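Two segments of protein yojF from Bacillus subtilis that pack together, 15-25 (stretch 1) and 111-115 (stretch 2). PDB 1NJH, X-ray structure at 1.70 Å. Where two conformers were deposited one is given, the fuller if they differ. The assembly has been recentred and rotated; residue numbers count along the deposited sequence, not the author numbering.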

ATOM      1  N   SER A  15       7.967 -16.631 -10.619  1.00 27.37           N
ATOM      2  CA  SER A  15       6.535 -16.417 -10.432  1.00 25.92           C
ATOM      3  C   SER A  15       6.137 -14.970 -10.750  1.00 24.56           C
ATOM      4  O   SER A  15       5.085 -14.716 -11.345  1.00 22.00           O
ATOM      5  N   LEU A  16       6.980 -14.019 -10.357  1.00 23.24           N
ATOM      6  CA  LEU A  16       6.689 -12.616 -10.626  1.00 23.34           C
ATOM      7  C   LEU A  16       6.650 -12.351 -12.127  1.00 24.41           C
ATOM      8  O   LEU A  16       5.747 -11.685 -12.622  1.00 23.20           O
ATOM      9  N   GLU A  17       7.626 -12.879 -12.860  1.00 26.64           N
ATOM     10  CA  GLU A  17       7.675 -12.665 -14.302  1.00 27.81           C
ATOM     11  C   GLU A  17       6.457 -13.281 -14.982  1.00 28.96           C
ATOM     12  O   GLU A  17       6.041 -12.850 -16.056  1.00 30.11           O
ATOM     13  N   ARG A  18       5.880 -14.282 -14.330  0.50 29.66           N
ATOM     14  CA  ARG A  18       4.704 -14.969 -14.841  0.50 32.40           C
ATOM     15  C   ARG A  18       3.519 -14.011 -14.979  0.50 30.46           C
ATOM     16  O   ARG A  18       2.790 -14.049 -15.970  0.53 32.14           O
ATOM     17  N   TYR A  19       3.343 -13.144 -13.984  1.00 27.53           N
ATOM     18  CA  TYR A  19       2.230 -12.194 -13.964  1.00 25.62           C
ATOM     19  C   TYR A  19       2.530 -10.852 -14.623  1.00 25.57           C
ATOM     20  O   TYR A  19       1.674  -9.971 -14.635  1.00 26.36           O
ATOM     21  N   ALA A  20       3.737 -10.681 -15.155  1.00 25.36           N
ATOM     22  CA  ALA A  20       4.088  -9.418 -15.801  1.00 26.24           C
ATOM     23  C   ALA A  20       3.388  -9.232 -17.147  1.00 24.60           C
ATOM     24  O   ALA A  20       3.111 -10.203 -17.851  1.00 29.88           O
ATOM     25  N   ASP A  21       3.082  -7.978 -17.468  1.00 26.59           N
ATOM     26  CA  ASP A  21       2.473  -7.566 -18.728  1.00 26.83           C
ATOM     27  C   ASP A  21       0.995  -7.807 -18.971  1.00 27.66           C
ATOM     28  O   ASP A  21       0.503  -7.630 -20.088  1.00 29.04           O
ATOM     29  N   ARG A  22       0.285  -8.208 -17.930  1.00 27.70           N
ATOM     30  CA  ARG A  22      -1.152  -8.395 -18.044  1.00 28.37           C
ATOM     31  C   ARG A  22      -1.755  -7.895 -16.740  1.00 29.42           C
ATOM     32  O   ARG A  22      -1.092  -7.900 -15.699  1.00 26.55           O
ATOM     33  N   PRO A  23      -3.014  -7.442 -16.782  1.00 28.76           N
ATOM     34  CA  PRO A  23      -3.695  -6.929 -15.588  1.00 28.04           C
ATOM     35  C   PRO A  23      -3.793  -7.957 -14.474  1.00 25.91           C
ATOM     36  O   PRO A  23      -4.210  -9.089 -14.705  1.00 28.41           O
ATOM     37  N   VAL A  24      -3.393  -7.568 -13.267  1.00 19.59           N
ATOM     38  CA  VAL A  24      -3.487  -8.458 -12.120  1.00 21.13           C
ATOM     39  C   VAL A  24      -4.014  -7.670 -10.936  1.00 18.75           C
ATOM     40  O   VAL A  24      -4.081  -6.444 -10.978  1.00 18.60           O
ATOM     41  N   TYR A  25      -4.441  -8.385  -9.906  1.00 19.14           N
ATOM     42  CA  TYR A  25      -4.947  -7.737  -8.711  1.00 17.26           C
ATOM     43  C   TYR A  25      -3.896  -7.868  -7.627  1.00 15.19           C
ATOM     44  O   TYR A  25      -3.252  -8.907  -7.496  1.00 16.05           O
ATOM     45  N   GLN A 111       0.422  -9.909  -2.140  1.00 16.48           N
ATOM     46  CA  GLN A 111      -0.196 -11.013  -2.866  1.00 16.08           C
ATOM     47  C   GLN A 111      -0.604 -10.547  -4.272  1.00 16.35           C
ATOM     48  O   GLN A 111      -1.088  -9.428  -4.444  1.00 12.80           O
ATOM     49  N   ILE A 112      -0.427 -11.424  -5.260  1.00 13.97           N
ATOM     50  CA  ILE A 112      -0.729 -11.129  -6.657  1.00 14.93           C
ATOM     51  C   ILE A 112      -1.623 -12.229  -7.220  1.00 18.61           C
ATOM     52  O   ILE A 112      -1.324 -13.407  -7.046  1.00 18.40           O
ATOM     53  N   SER A 113      -2.689 -11.832  -7.912  1.00 19.02           N
ATOM     54  CA  SER A 113      -3.645 -12.776  -8.491  1.00 21.06           C
ATOM     55  C   SER A 113      -4.229 -12.259  -9.798  1.00 21.97           C
ATOM     56  O   SER A 113      -4.334 -11.053 -10.007  1.00 18.98           O
ATOM     57  N   GLU A 114      -4.613 -13.176 -10.682  1.00 22.39           N
ATOM     58  CA  GLU A 114      -5.214 -12.795 -11.945  1.00 25.48           C
ATOM     59  C   GLU A 114      -6.681 -12.423 -11.709  1.00 24.41           C
ATOM     60  O   GLU A 114      -7.312 -11.772 -12.538  1.00 25.85           O
ATOM     61  N   LYS A 115      -7.218 -12.829 -10.564  1.00 24.51           N
ATOM     62  CA  LYS A 115      -8.604 -12.528 -10.231  1.00 24.68           C
ATOM     63  C   LYS A 115      -8.687 -11.797  -8.897  1.00 21.94           C
ATOM     64  O   LYS A 115      -7.778 -11.886  -8.085  1.00 20.68           O
TER

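Ile 112 is the apolar centre of this contact. Its side chain has chi1 m and chi2 t, and three side chains of the first stretch meet it. Leu 16, on the helix, has chi1 m and chi2 t. Its CA-to-CB bond points sideways, but the end of the side chain comes nearer, and Leu 16 CD2 lies 3.8 Å from Ile 112 CD1. The CA-to-CB bond of Tyr 19 points toward the second stretch, with chi1 m and chi2 at -80°. Tyr 19 CG is 3.8 Å from Ile 112 CG2. That methyl makes a CH-pi contact over one face of the ring, 4.1 Å from Ile 112 CG2 to the centroid of the Tyr 19 ring atoms and 23° off the ring normal. Val 24, chi1 m, supplies the third partner: Val 24 CG2 is 3.9 Å from Ile 112 CG2. The CG2 methyl of Ile 112 therefore touches both the tyrosine ring and the valine. All four residues are buried.

Beside this group the two strands are paired. Tyr 25 and Ser 113 form an antiparallel hydrogen-bonded pair, and their side chains share one face of the sheet. Tyr 25 N donates to Ser 113 O at 2.7 Å, almost straight. Ser 113 N donates to Tyr 25 O at 3.0 Å. The same carbonyl accepts a CA-H...O contact, with Ile 112 CA 3.5 Å from Tyr 25 O. Val 24 CB packs 3.4 Å from Ser 113 O.

The Tyr 25 ring, chi1 m and chi2 86°, lies along the end of the second stretch. Tyr 25 CD1 is 3.6 Å from Glu 114 O, which approaches the ring edge near its plane. Tyr 25 CD1 also comes within 3.4 Å of Lys 115 C. The CA-to-CB bond of Lys 115 points away from the first stretch; chi1 is m and the other chi angles are t. The Tyr 25 hydroxyl is hydrogen-bonded elsewhere in the structure. Ser 113 has chi1 t, and Ser 113 OG lies 2.9 Å from Lys 115 O.

Glu 114 and Arg 22 make the polar edge. The CA-to-CB bond of Glu 114 points away from the first stretch, but the end of its side chain comes nearer, with chi1 m, chi2 t and chi3 67°. On the way its CG passes the edge of the Tyr 19 ring, with Glu 114 CG 4.0 Å from Tyr 19 CE1. The CA-to-CB bond of Arg 22 points toward the second stretch, with chi1 p, then chi2 and chi3 t. Its NE makes a salt bridge and a weak hydrogen bond to Glu 114, at 3.4 Å from Arg 22 NE to Glu 114 OE1. Water 1 also bridges the same two atoms. Its O donates to Glu 114 OE1 at 2.5 Å and accepts weakly from Arg 22 NE at 3.0 Å. Arg 22 NH1 also donates to Arg 18 O at 2.8 Å. Water 2 bridges two carbonyls: its O is 2.7 Å from Pro 23 O and 2.5 Å from Glu 114 O.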

ATOM      1  CB  SER A  15       6.144 -16.761  -8.991  1.00 30.84           C
ATOM      2  OG  SER A  15       4.745 -16.631  -8.797  1.00 37.79           O
ATOM      3  CB  LEU A  16       7.730 -11.701  -9.967  1.00 20.85           C
ATOM      4  CG  LEU A  16       7.782 -11.627  -8.434  1.00 18.78           C
ATOM      5  CD1 LEU A  16       9.058 -10.888  -8.000  1.00 20.06           C
ATOM      6  CD2 LEU A  16       6.559 -10.892  -7.879  1.00 16.22           C
ATOM      7  CB  GLU A  17       8.980 -13.250 -14.854  1.00 26.54           C
ATOM      8  CG  GLU A  17      10.169 -12.728 -14.075  1.00 29.04           C
ATOM      9  CD  GLU A  17      11.503 -13.286 -14.514  1.00 33.37           C
ATOM     10  OE1 GLU A  17      11.554 -14.457 -14.949  1.00 36.45           O
ATOM     11  OE2 GLU A  17      12.508 -12.554 -14.388  1.00 32.97           O
ATOM     12  CB  ARG A  18       4.336 -16.106 -13.887  0.50 36.84           C
ATOM     13  CG  ARG A  18       3.171 -16.976 -14.323  0.50 42.03           C
ATOM     14  CD  ARG A  18       2.691 -17.821 -13.150  0.41 46.80           C
ATOM     15  NE  ARG A  18       3.804 -18.473 -12.462  0.47 49.87           N
ATOM     16  CZ  ARG A  18       3.708 -19.069 -11.277  0.58 51.30           C
ATOM     17  NH1 ARG A  18       2.546 -19.099 -10.640  0.55 52.51           N
ATOM     18  NH2 ARG A  18       4.777 -19.629 -10.727  0.56 51.79           N
ATOM     19  CB  TYR A  19       1.784 -11.905 -12.524  1.00 24.95           C
ATOM     20  CG  TYR A  19       1.379 -13.112 -11.723  1.00 30.87           C
ATOM     21  CD1 TYR A  19       0.120 -13.691 -11.872  1.00 35.37           C
ATOM     22  CD2 TYR A  19       2.264 -13.685 -10.812  1.00 32.26           C
ATOM     23  CE1 TYR A  19      -0.244 -14.819 -11.125  1.00 36.04           C
ATOM     24  CE2 TYR A  19       1.914 -14.803 -10.071  1.00 37.44           C
ATOM     25  CZ  TYR A  19       0.662 -15.366 -10.231  1.00 36.79           C
ATOM     26  OH  TYR A  19       0.345 -16.492  -9.507  1.00 41.39           O
ATOM     27  CB  ALA A  20       5.603  -9.335 -15.993  1.00 22.76           C
ATOM     28  CB  ASP A  21       3.306  -8.115 -19.892  1.00 27.67           C
ATOM     29  CG  ASP A  21       4.743  -7.633 -19.832  1.00 28.53           C
ATOM     30  OD1 ASP A  21       4.935  -6.420 -19.624  1.00 28.17           O
ATOM     31  OD2 ASP A  21       5.672  -8.456 -19.980  1.00 33.46           O
ATOM     32  CB  ARG A  22      -1.512  -9.862 -18.283  1.00 32.03           C
ATOM     33  CG  ARG A  22      -1.240 -10.814 -17.135  1.00 35.61           C
ATOM     34  CD  ARG A  22      -2.082 -12.070 -17.327  1.00 39.73           C
ATOM     35  NE  ARG A  22      -1.735 -13.132 -16.395  1.00 43.06           N
ATOM     36  CZ  ARG A  22      -0.551 -13.732 -16.368  1.00 44.49           C
ATOM     37  NH1 ARG A  22       0.392 -13.365 -17.226  1.00 46.63           N
ATOM     38  NH2 ARG A  22      -0.309 -14.696 -15.487  1.00 44.55           N
ATOM     39  CB  PRO A  23      -5.075  -6.543 -16.122  1.00 30.48           C
ATOM     40  CG  PRO A  23      -4.798  -6.191 -17.560  1.00 31.94           C
ATOM     41  CD  PRO A  23      -3.867  -7.297 -17.973  1.00 32.42           C
ATOM     42  CB  VAL A  24      -2.121  -9.101 -11.755  1.00 22.68           C
ATOM     43  CG1 VAL A  24      -1.686 -10.025 -12.884  1.00 24.18           C
ATOM     44  CG2 VAL A  24      -1.069  -8.023 -11.478  1.00 22.94           C
ATOM     45  CB  TYR A  25      -6.241  -8.405  -8.250  1.00 18.83           C
ATOM     46  CG  TYR A  25      -7.395  -8.130  -9.179  1.00 20.65           C
ATOM     47  CD1 TYR A  25      -7.618  -8.932 -10.298  1.00 22.88           C
ATOM     48  CD2 TYR A  25      -8.244  -7.049  -8.959  1.00 23.58           C
ATOM     49  CE1 TYR A  25      -8.663  -8.666 -11.171  1.00 23.37           C
ATOM     50  CE2 TYR A  25      -9.290  -6.770  -9.833  1.00 25.58           C
ATOM     51  CZ  TYR A  25      -9.492  -7.586 -10.934  1.00 26.81           C
ATOM     52  OH  TYR A  25     -10.535  -7.331 -11.793  1.00 28.75           O
ATOM     53  CB  GLN A 111      -1.432 -11.503  -2.103  1.00 16.50           C
ATOM     54  CG  GLN A 111      -1.227 -11.725  -0.599  1.00 18.67           C
ATOM     55  CD  GLN A 111      -2.453 -12.364   0.042  1.00 22.73           C
ATOM     56  OE1 GLN A 111      -3.572 -12.151  -0.414  1.00 23.85           O
ATOM     57  NE2 GLN A 111      -2.246 -13.141   1.093  1.00 24.72           N
ATOM     58  CB  ILE A 112       0.593 -11.069  -7.480  1.00 16.04           C
ATOM     59  CG1 ILE A 112       1.550 -10.066  -6.825  1.00 16.94           C
ATOM     60  CG2 ILE A 112       0.296 -10.712  -8.931  1.00 18.54           C
ATOM     61  CD1 ILE A 112       2.942  -9.985  -7.428  1.00 20.77           C
ATOM     62  CB  SER A 113      -4.780 -13.025  -7.493  1.00 23.03           C
ATOM     63  OG  SER A 113      -5.738 -13.952  -8.001  1.00 24.57           O
ATOM     64  CB  GLU A 114      -5.116 -13.951 -12.941  1.00 31.25           C
ATOM     65  CG  GLU A 114      -3.703 -14.476 -13.116  1.00 41.20           C
ATOM     66  CD  GLU A 114      -3.633 -15.685 -14.028  1.00 45.15           C
ATOM     67  OE1 GLU A 114      -3.910 -15.535 -15.236  1.00 49.66           O
ATOM     68  OE2 GLU A 114      -3.304 -16.786 -13.533  1.00 49.42           O
ATOM     69  CB  LYS A 115      -9.416 -13.820 -10.134  1.00 27.90           C
ATOM     70  CG  LYS A 115      -9.555 -14.572 -11.437  1.00 32.69           C
ATOM     71  CD  LYS A 115     -10.305 -15.867 -11.201  1.00 39.67           C
ATOM     72  CE  LYS A 115     -10.382 -16.709 -12.458  1.00 44.06           C
ATOM     73  NZ  LYS A 115     -11.034 -18.015 -12.157  1.00 50.40           N
TER
HETATM   74  O   HOH W   1      -4.723 -13.420 -16.319  1.00 63.31           O
HETATM   75  O   HOH W   2      -6.733 -10.121 -14.389  1.00 40.66           O